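PDB 3OTN: SusD superfamily protein from Parabacteroides distasonis, which probably binds carbohydrate at the outer membrane as a SusD-family protein, consistent with a part in nutrient uptake. Local coordinates for residues C93-A96 with L97-L100; N112-M115 with A116-K119; V185-G188 with A189-L193. All coordinates share one frame; numbering follows the deposited sequence. Where two conformers were deposited one is given.

Contact 1. Residues C93-A96 with L97-L100. With EDO (1,2-ethanediol), chain R.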
# COMPACT_ATOMS: atom_id res chain seq x y z
N CYS A 93 13.49 -3.92 14.70
CA CYS A 93 12.61 -3.40 15.72
C CYS A 93 12.80 -4.05 17.08
O CYS A 93 12.77 -3.35 18.11
CB CYS A 93 11.14 -3.51 15.34
SG CYS A 93 10.62 -2.58 13.86
N ASN A 94 12.91 -5.39 17.10
CA ASN A 94 13.06 -6.11 18.36
C ASN A 94 14.32 -5.70 19.08
O ASN A 94 14.32 -5.49 20.28
CB ASN A 94 12.99 -7.63 18.17
CG ASN A 94 11.60 -8.11 17.71
OD1 ASN A 94 10.62 -7.43 17.96
ND2 ASN A 94 11.53 -9.26 17.02
N LEU A 95 15.41 -5.56 18.33
CA LEU A 95 16.69 -5.17 18.90
C LEU A 95 16.67 -3.70 19.35
O LEU A 95 17.18 -3.35 20.44
CB LEU A 95 17.80 -5.43 17.86
CG LEU A 95 19.27 -5.21 18.23
CD1 LEU A 95 19.60 -5.83 19.59
CD2 LEU A 95 20.17 -5.77 17.12
N ALA A 96 16.09 -2.84 18.52
CA ALA A 96 15.89 -1.43 18.84
C ALA A 96 15.10 -1.25 20.16
O ALA A 96 15.51 -0.46 21.03
CB ALA A 96 15.13 -0.72 17.66
N LEU A 97 14.00 -1.99 20.32
CA LEU A 97 13.20 -1.90 21.54
C LEU A 97 13.95 -2.41 22.76
O LEU A 97 13.82 -1.85 23.85
CB LEU A 97 11.85 -2.58 21.39
CG LEU A 97 10.83 -1.91 20.45
CD1 LEU A 97 9.63 -2.83 20.08
CD2 LEU A 97 10.40 -0.58 21.02
N GLN A 98 14.74 -3.47 22.60
CA GLN A 98 15.54 -3.99 23.73
C GLN A 98 16.57 -2.96 24.15
O GLN A 98 16.65 -2.63 25.33
CB GLN A 98 16.26 -5.28 23.37
CG GLN A 98 17.05 -5.89 24.53
CD GLN A 98 18.07 -6.93 24.10
OE1 GLN A 98 19.02 -6.64 23.37
NE2 GLN A 98 17.90 -8.14 24.60
N LYS A 99 17.29 -2.38 23.19
CA LYS A 99 18.33 -1.40 23.51
C LYS A 99 17.76 -0.06 24.02
O LYS A 99 18.28 0.51 24.99
CB LYS A 99 19.32 -1.21 22.37
CG LYS A 99 20.14 -2.50 21.98
CD LYS A 99 21.05 -2.94 23.12
CE LYS A 99 22.09 -4.00 22.71
NZ LYS A 99 22.43 -4.80 23.93
N LEU A 100 16.67 0.41 23.41
CA LEU A 100 16.01 1.65 23.89
C LEU A 100 15.58 1.58 25.37
O LEU A 100 15.63 2.59 26.08
CB LEU A 100 14.85 2.06 23.00
CG LEU A 100 15.30 2.63 21.64
CD1 LEU A 100 14.13 2.66 20.63
CD2 LEU A 100 15.92 4.04 21.79
C1 EDO R . 11.82 -6.45 22.09
O1 EDO R . 12.99 -7.13 22.52
C2 EDO R . 10.67 -6.78 23.03
O2 EDO R . 9.43 -6.70 22.34

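Contact 2. Residues N112-M115 with A116-K119. With ACT (acetate ion), chain F.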
# COMPACT_ATOMS: atom_id res chain seq x y z
N ASN A 112 10.54 7.65 25.10
CA ASN A 112 9.14 7.20 24.89
C ASN A 112 8.67 7.38 23.44
O ASN A 112 8.06 6.48 22.85
CB ASN A 112 8.22 7.96 25.87
CG ASN A 112 6.74 7.58 25.73
OD1 ASN A 112 6.04 8.06 24.84
ND2 ASN A 112 6.26 6.75 26.66
N GLY A 113 8.96 8.54 22.86
CA GLY A 113 8.63 8.82 21.45
C GLY A 113 9.30 7.87 20.50
O GLY A 113 8.66 7.30 19.61
N TYR A 114 10.59 7.67 20.73
CA TYR A 114 11.37 6.80 19.91
C TYR A 114 10.84 5.37 19.93
O TYR A 114 10.74 4.74 18.90
CB TYR A 114 12.83 6.83 20.35
CG TYR A 114 13.63 8.07 20.00
CD1 TYR A 114 13.24 8.96 18.98
CD2 TYR A 114 14.84 8.33 20.66
CE1 TYR A 114 14.00 10.08 18.67
CE2 TYR A 114 15.62 9.46 20.35
CZ TYR A 114 15.20 10.31 19.33
OH TYR A 114 15.96 11.40 19.03
N MSE A 115 10.48 4.87 21.12
CA MSE A 115 9.99 3.52 21.25
C MSE A 115 8.61 3.41 20.58
O MSE A 115 8.31 2.37 19.98
CB MSE A 115 9.99 3.06 22.71
CG MSE A 115 11.40 2.89 23.30
SE MSE A 115 11.44 2.38 25.23
CE MSE A 115 10.33 3.82 25.90
N ALA A 116 7.82 4.48 20.64
CA ALA A 116 6.53 4.52 19.91
C ALA A 116 6.74 4.38 18.39
O ALA A 116 5.93 3.75 17.70
CB ALA A 116 5.75 5.82 20.25
N GLU A 117 7.79 4.98 17.86
CA GLU A 117 8.05 4.90 16.41
C GLU A 117 8.34 3.43 16.03
O GLU A 117 7.90 2.93 15.01
CB GLU A 117 9.22 5.80 16.01
CG GLU A 117 9.00 7.31 16.22
CD GLU A 117 10.20 8.17 15.85
OE1 GLU A 117 10.85 7.92 14.81
OE2 GLU A 117 10.50 9.11 16.60
N VAL A 118 9.14 2.77 16.86
CA VAL A 118 9.58 1.40 16.65
C VAL A 118 8.41 0.46 16.83
O VAL A 118 8.27 -0.48 16.04
CB VAL A 118 10.80 1.05 17.56
CG1 VAL A 118 11.26 -0.47 17.36
CG2 VAL A 118 11.96 2.04 17.26
N LYS A 119 7.56 0.69 17.83
CA LYS A 119 6.40 -0.18 17.99
C LYS A 119 5.44 -0.02 16.82
O LYS A 119 4.88 -1.02 16.36
CB LYS A 119 5.68 0.05 19.31
CG LYS A 119 6.43 -0.47 20.51
CD LYS A 119 5.75 0.03 21.78
CE LYS A 119 6.54 -0.32 23.04
NZ LYS A 119 5.76 0.07 24.26
C ACT F . 6.09 3.27 24.49
O ACT F . 4.92 2.83 24.28
OXT ACT F . 6.32 4.36 23.93
CH3 ACT F . 7.13 2.54 25.32

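Contact 3. Residues V185-G188 with A189-L193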
# COMPACT_ATOMS: atom_id res chain seq x y z
N VAL A 185 7.53 8.76 11.62
CA VAL A 185 6.27 8.28 12.18
C VAL A 185 5.65 9.39 13.08
O VAL A 185 6.36 10.12 13.76
CB VAL A 185 6.52 6.98 13.00
CG1 VAL A 185 5.27 6.56 13.74
CG2 VAL A 185 7.03 5.88 12.04
N SER A 186 4.33 9.55 13.02
CA SER A 186 3.59 10.56 13.79
C SER A 186 2.36 9.88 14.36
O SER A 186 2.04 8.76 13.97
CB SER A 186 3.11 11.67 12.85
OG SER A 186 2.25 11.15 11.83
N MSE A 187 1.64 10.56 15.24
CA MSE A 187 0.41 9.97 15.77
C MSE A 187 -0.61 9.80 14.65
O MSE A 187 -1.40 8.85 14.68
CB MSE A 187 -0.18 10.83 16.88
CG MSE A 187 -1.25 10.10 17.65
SE MSE A 187 -0.35 8.75 18.70
CE MSE A 187 0.42 9.90 20.05
N GLY A 188 -0.60 10.67 13.65
CA GLY A 188 -1.49 10.47 12.50
C GLY A 188 -1.24 9.13 11.78
O GLY A 188 -2.19 8.47 11.38
N ALA A 189 0.03 8.75 11.64
CA ALA A 189 0.40 7.48 11.07
C ALA A 189 -0.11 6.32 11.93
O ALA A 189 -0.66 5.35 11.41
CB ALA A 189 1.98 7.38 10.87
N VAL A 190 0.06 6.44 13.25
CA VAL A 190 -0.41 5.41 14.18
C VAL A 190 -1.91 5.25 14.08
O VAL A 190 -2.41 4.12 14.06
CB VAL A 190 -0.04 5.78 15.67
CG1 VAL A 190 -0.78 4.87 16.66
CG2 VAL A 190 1.46 5.77 15.88
N LYS A 191 -2.63 6.37 14.05
CA LYS A 191 -4.10 6.31 13.98
C LYS A 191 -4.57 5.77 12.64
O LYS A 191 -5.53 5.02 12.61
CB LYS A 191 -4.79 7.68 14.19
CG LYS A 191 -4.45 8.40 15.45
CD LYS A 191 -4.92 7.73 16.65
CE LYS A 191 -4.74 8.65 17.92
NZ LYS A 191 -5.40 7.96 19.02
N ALA A 192 -3.90 6.12 11.55
CA ALA A 192 -4.25 5.60 10.20
C ALA A 192 -4.05 4.08 10.13
O ALA A 192 -4.91 3.34 9.65
CB ALA A 192 -3.44 6.30 9.12
N LEU A 193 -2.90 3.61 10.62
CA LEU A 193 -2.62 2.20 10.65
C LEU A 193 -3.58 1.45 11.56
O LEU A 193 -4.10 0.41 11.16
CB LEU A 193 -1.19 1.91 11.11
CG LEU A 193 -0.79 0.43 11.18
CD1 LEU A 193 -1.11 -0.31 9.86
CD2 LEU A 193 0.68 0.31 11.55

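Contact 1. Residues C93-A96 with L97-L100
The carbonyl oxygen of Asn94 takes two hydrogen bonds at once: the amide of Gln98 reaches it from within the helix, and a 1,2-ethanediol molecule, probably left from crystallisation, gives it a second through EDO O1 at 3.1 Å from Asn94 O. These residues form the last two turns of the alpha-helix 79-100, part of the helical region that SusD proteins build from TPR-like repeats. Four successive i to i+4 bonds hold it, from Leu97 N to Cys93 O (2.9 Å) through to Leu100 N to Ala96 O (2.8 Å). The diol also bonds Arg122 of helix 108-133, the same arginine that holds Asn94 OD1, so the diol joins one residue's backbone to its side chain's partner.

Residue types follow the two faces of the helix. Cys93, Ala96 and Leu100 are buried, and Leu97, at the border, packs on Val118 and Arg122. Small Ala96 lets Ser25 of helix 15-25 come close, while Leu100 packs on Met115 of helix 108-133. On the outer face Leu95 has CG anti to its backbone N (chi1 -175°) and points the same way as Lys99, so that the lysine's first methylenes run alongside the leucine while its amine leads away to a long, weak ion pair with Glu102. Leu95 CD1 lies 4.1 Å from Lys99 CG and 3.9 Å from Gln98 OE1.

Contact 2. Residues N112-M115 with A116-K119
Lys119 N binds Met115 O at 2.8 Å, the shortest of the i to i+4 bonds in these two turns of the long alpha-helix 108-133, which belongs to the TPR-like helical region. The same pattern starts with Ala116 N to Asn112 O (3.0 Å), and Tyr114 O serves two amides, accepting from Val118 N and, weakly, from Glu117 N. Among the side chains, the amine of Lys119 forms a salt bridge with Glu170 of helix 156-172. Glu117 is buried, yet its charge is well met: OE1 forms a salt bridge with Arg184 and a hydrogen bond with the hydroxyl of Tyr27. A weaker bond links Lys119 NZ to an acetate ion, probably from the crystallisation liquor, with ACT O 2.9 Å away.

Packing completes the turn. The small Ala116 packs against Ala171 and the loop at Ser174 and Leu176. Val118 meets Cys93, Ala96 and Leu97 of helix 79-100, and Met115 (selenomethionine) touches Leu100 of the same helix.

Glu117 sets its CG anti to the carbonyl carbon (chi1 -64°) and runs extended from there, side by side with Tyr114 and pointing the same way. Ring and carboxylate planes stand 74° apart, and the slightly positive ring hydrogens would suit an anion at this place: Glu117 OE2 lies 3.6 Å from Tyr114 CD1, at the edge of the ring and in its plane.

Contact 3. Residues V185-G188 with A189-L193
Ser186 caps the N terminus of helix 187-202: its OG accepts a hydrogen bond from Ala189 N at 3.3 Å, answering an amide of the first turn that has no carbonyl earlier in the helix to bind. The hydroxyl stands between the backbone N and the carbonyl carbon (chi1 60°), which turns it forward over the helix end, and it also makes a weak hydrogen bond to Phe178 O. The carbonyl of Ser186 begins the regular i to i+4 bonds, accepting from Val190 N at 3.1 Å. Two further bonds, Lys191 N to Met187 O at 2.8 Å and Ala192 N to Gly188 O at 2.9 Å, carry the turn onward.

The tight part is this backbone and the small residues on it. Ala177 and Phe178 bond to the backbone of Met187 and Gly188, and Ile250 and Tyr251 of strand 249-253 pack on Ala189, approaches that small residues probably ease. The side-chain contacts are looser. Val185, still in the loop, sets CG1 4.4 Å from both Ala189 CB and Val190 CG2, and it also packs on Phe120 and Met121 of helix 108-133. No solvent side relieves this packing, for all the touching residues are buried. Met187 (selenomethionine) places its SE 4.3 Å from Val190 CB and slants across Lys191, with Met187 CG 3.8 Å from Lys191 CE.

A buried amine needs compensation, and Lys191 NZ finds it in salt bridges to Glu222 and Glu172. Two carboxylates around one ammonium would probably keep the lysine charged, and the three residues thereby tie the start of this helix to helices 156-172 and 210-225.

How the contacts relate
All three contacts are local turns that follow one another along the chain; none closes a long loop, and none nests in or crosses another. Contact 1 ends helix 79-100, a short connection leads into helix 108-133, and contact 2 lies near that helix's start. The two touch as neighbouring helices, with Leu97 CG 3.4 Å from Val118 CG1. After helix 156-172 the chain reaches contact 3, at the opening of helix 187-202, where Val185 packs on Glu117 of contact 2. Contacts 1 and 3 do not meet, their nearest atoms being about 9 Å apart, so 112-119 stands as the bridge between them.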